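Local coordinates for protein contact-dependent inhibitor A (PDB 5I4Q) that probably serves as the toxic effector domain of a contact-dependent growth inhibition system, delivered into neighbouring bacteria to stop their growth, at residues M22-S25 and K26-E30. Numbering follows the deposited sequence.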
HETATM    1  N   MSE A  22      27.367  13.016 -24.405  1.00 59.60           N
HETATM    2  CA  MSE A  22      27.256  12.411 -23.082  1.00 55.47           C
HETATM    3  C   MSE A  22      27.589  10.942 -23.148  1.00 53.06           C
HETATM    4  O   MSE A  22      27.403  10.283 -24.182  1.00 48.57           O
HETATM    5  CB  MSE A  22      25.845  12.538 -22.564  1.00 59.54           C
HETATM    6  CG  MSE A  22      25.430  13.973 -22.251  1.00 69.15           C
HETATM    7 SE   MSE A  22      23.481  14.056 -21.851  0.90 79.95          SE
HETATM    8  CE  MSE A  22      22.697  13.927 -23.664  1.00 73.64           C
ATOM      9  N   LYS A  23      28.043  10.378 -22.028  1.00 52.84           N
ATOM     10  CA  LYS A  23      28.209   8.949 -21.988  1.00 48.40           C
ATOM     11  C   LYS A  23      27.996   8.374 -20.615  1.00 44.39           C
ATOM     12  O   LYS A  23      28.207   9.037 -19.606  1.00 42.63           O
ATOM     13  CB  LYS A  23      29.561   8.533 -22.597  1.00 52.35           C
ATOM     14  CG  LYS A  23      30.742   8.519 -21.660  1.00 56.64           C
ATOM     15  CD  LYS A  23      32.016   8.147 -22.436  1.00 61.70           C
ATOM     16  CE  LYS A  23      33.279   8.339 -21.589  1.00 65.49           C
ATOM     17  NZ  LYS A  23      34.545   8.156 -22.364  1.00 69.87           N
ATOM     18  N   PHE A  24      27.534   7.121 -20.622  1.00 42.17           N
ATOM     19  CA  PHE A  24      27.299   6.287 -19.447  1.00 42.38           C
ATOM     20  C   PHE A  24      28.008   4.947 -19.603  1.00 41.56           C
ATOM     21  O   PHE A  24      27.926   4.352 -20.668  1.00 44.69           O
ATOM     22  CB  PHE A  24      25.809   5.943 -19.316  1.00 37.67           C
ATOM     23  CG  PHE A  24      24.967   7.053 -18.758  1.00 39.26           C
ATOM     24  CD1 PHE A  24      24.479   8.067 -19.581  1.00 39.26           C
ATOM     25  CD2 PHE A  24      24.615   7.067 -17.421  1.00 36.60           C
ATOM     26  CE1 PHE A  24      23.691   9.086 -19.067  1.00 38.45           C
ATOM     27  CE2 PHE A  24      23.837   8.064 -16.910  1.00 35.81           C
ATOM     28  CZ  PHE A  24      23.370   9.086 -17.726  1.00 37.89           C
ATOM     29  N   SER A  25      28.625   4.426 -18.552  1.00 42.95           N
ATOM     30  CA  SER A  25      29.093   3.010 -18.623  1.00 46.55           C
ATOM     31  C   SER A  25      27.917   2.051 -18.905  1.00 45.52           C
ATOM     32  O   SER A  25      26.753   2.333 -18.577  1.00 41.65           O
ATOM     33  CB  SER A  25      29.835   2.571 -17.369  1.00 45.67           C
ATOM     34  OG  SER A  25      28.947   2.231 -16.341  1.00 48.24           O
ATOM     35  N   LYS A  26      28.245   0.936 -19.525  1.00 46.17           N
ATOM     36  CA  LYS A  26      27.286  -0.084 -19.848  1.00 49.31           C
ATOM     37  C   LYS A  26      26.445  -0.446 -18.642  1.00 46.79           C
ATOM     38  O   LYS A  26      25.229  -0.498 -18.723  1.00 44.53           O
ATOM     39  CB  LYS A  26      27.998  -1.354 -20.365  1.00 55.47           C
ATOM     40  CG  LYS A  26      27.073  -2.434 -20.938  1.00 60.16           C
ATOM     41  CD  LYS A  26      27.751  -3.806 -21.041  1.00 66.64           C
ATOM     42  CE  LYS A  26      26.782  -4.903 -21.485  1.00 69.39           C
ATOM     43  NZ  LYS A  26      25.936  -5.409 -20.367  1.00 70.18           N
ATOM     44  N   SER A  27      27.083  -0.763 -17.534  1.00 44.93           N
ATOM     45  CA  SER A  27      26.317  -1.342 -16.443  1.00 46.98           C
ATOM     46  C   SER A  27      25.526  -0.237 -15.760  1.00 42.60           C
ATOM     47  O   SER A  27      24.389  -0.467 -15.384  1.00 41.58           O
ATOM     48  CB  SER A  27      27.210  -2.093 -15.446  1.00 49.31           C
ATOM     49  OG  SER A  27      28.120  -1.178 -14.867  1.00 55.90           O
ATOM     50  N   TYR A  28      26.093   0.963 -15.633  1.00 40.00           N
ATOM     51  CA  TYR A  28      25.356   2.004 -14.925  1.00 39.33           C
ATOM     52  C   TYR A  28      24.099   2.371 -15.727  1.00 39.12           C
ATOM     53  O   TYR A  28      22.998   2.437 -15.178  1.00 38.57           O
ATOM     54  CB  TYR A  28      26.220   3.223 -14.600  1.00 38.65           C
ATOM     55  CG  TYR A  28      25.557   4.189 -13.670  1.00 35.75           C
ATOM     56  CD1 TYR A  28      24.993   3.754 -12.462  1.00 38.37           C
ATOM     57  CD2 TYR A  28      25.524   5.527 -13.953  1.00 35.83           C
ATOM     58  CE1 TYR A  28      24.362   4.636 -11.587  1.00 39.55           C
ATOM     59  CE2 TYR A  28      24.885   6.429 -13.107  1.00 38.15           C
ATOM     60  CZ  TYR A  28      24.313   5.996 -11.923  1.00 40.87           C
ATOM     61  OH  TYR A  28      23.690   6.914 -11.103  1.00 44.34           O
ATOM     62  N   TYR A  29      24.260   2.473 -17.044  1.00 38.09           N
ATOM     63  CA  TYR A  29      23.142   2.756 -17.922  1.00 37.96           C
ATOM     64  C   TYR A  29      22.009   1.751 -17.733  1.00 37.90           C
ATOM     65  O   TYR A  29      20.848   2.126 -17.561  1.00 36.56           O
ATOM     66  CB  TYR A  29      23.599   2.766 -19.380  1.00 37.85           C
ATOM     67  CG  TYR A  29      22.504   3.127 -20.358  1.00 37.29           C
ATOM     68  CD1 TYR A  29      22.122   4.428 -20.544  1.00 37.02           C
ATOM     69  CD2 TYR A  29      21.870   2.152 -21.105  1.00 40.05           C
ATOM     70  CE1 TYR A  29      21.128   4.769 -21.451  1.00 37.13           C
ATOM     71  CE2 TYR A  29      20.872   2.487 -22.040  1.00 41.95           C
ATOM     72  CZ  TYR A  29      20.515   3.793 -22.225  1.00 38.39           C
ATOM     73  OH  TYR A  29      19.508   4.128 -23.150  1.00 41.62           O
ATOM     74  N   GLU A  30      22.353   0.487 -17.723  1.00 38.27           N
ATOM     75  CA  GLU A  30      21.325  -0.550 -17.645  1.00 41.13           C
ATOM     76  C   GLU A  30      20.678  -0.582 -16.277  1.00 40.65           C
ATOM     77  O   GLU A  30      19.467  -0.873 -16.146  1.00 40.61           O
ATOM     78  CB  GLU A  30      21.943  -1.904 -18.044  1.00 42.25           C
ATOM     79  CG  GLU A  30      22.339  -1.838 -19.512  1.00 47.97           C
ATOM     80  CD  GLU A  30      23.146  -3.032 -20.037  1.00 56.79           C
ATOM     81  OE1 GLU A  30      23.457  -3.931 -19.249  1.00 58.27           O
ATOM     82  OE2 GLU A  30      23.473  -3.047 -21.258  1.00 61.56           O
TER
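Ser-25 is the N-cap of helix 26-34, its side chain accepting from the backbone amide of Tyr-28, at the point where strand 22-25 ends and the chain turns through roughly a right angle, 94° between the two short axes. Tyr-28 N donates to Ser-25 OG over 3.2 Å, with an N-H...O angle of 158°. Serine suits this place because its short side chain can fold back over the first turn: with chi1 at 80°, OG sits between its own backbone N and carbonyl carbon and faces the amide three residues on. The carbonyl of the same residue opens the helical ladder, Tyr-29 N donating to Ser-25 O at 2.9 Å, nearly straight. Ser-25 thus takes two successive amides, one with its side chain and one with its backbone.

One residue before the cap, Phe-24 packs against both tyrosines. Its CD2 meets Tyr-28 CD2 at 3.9 Å, the tyrosine carbon lying at the edge of the phenylalanine ring and near its plane, while Phe-24 CB rests against Tyr-29 CB. Both tyrosines hold CG anti to the backbone N; being successive residues on the helix, they send their rings to different neighbours. Aromatic residues with a hydroxyl fit here, since they pack apolar flanks close to the strand and still serve polar partners farther out: Tyr-28 OH bonds to Ile-86 N on strand 82-88, and Tyr-29 OH to an acidic side chain and the backbone of another protein's chain. Phe-24, buried and so suited by a wholly apolar ring, meets Phe-41 of helix 40-48 edge-to-face.

Lys-26 and Glu-30, opposite charges four residues apart on one side of the helix, form a salt bridge. Glu-30 OE2 is held by Tyr-17 OH, while Lys-26 NZ, brought round by a bend at chi4, meets Glu-30 OE1 on its syn side at 3.1 Å.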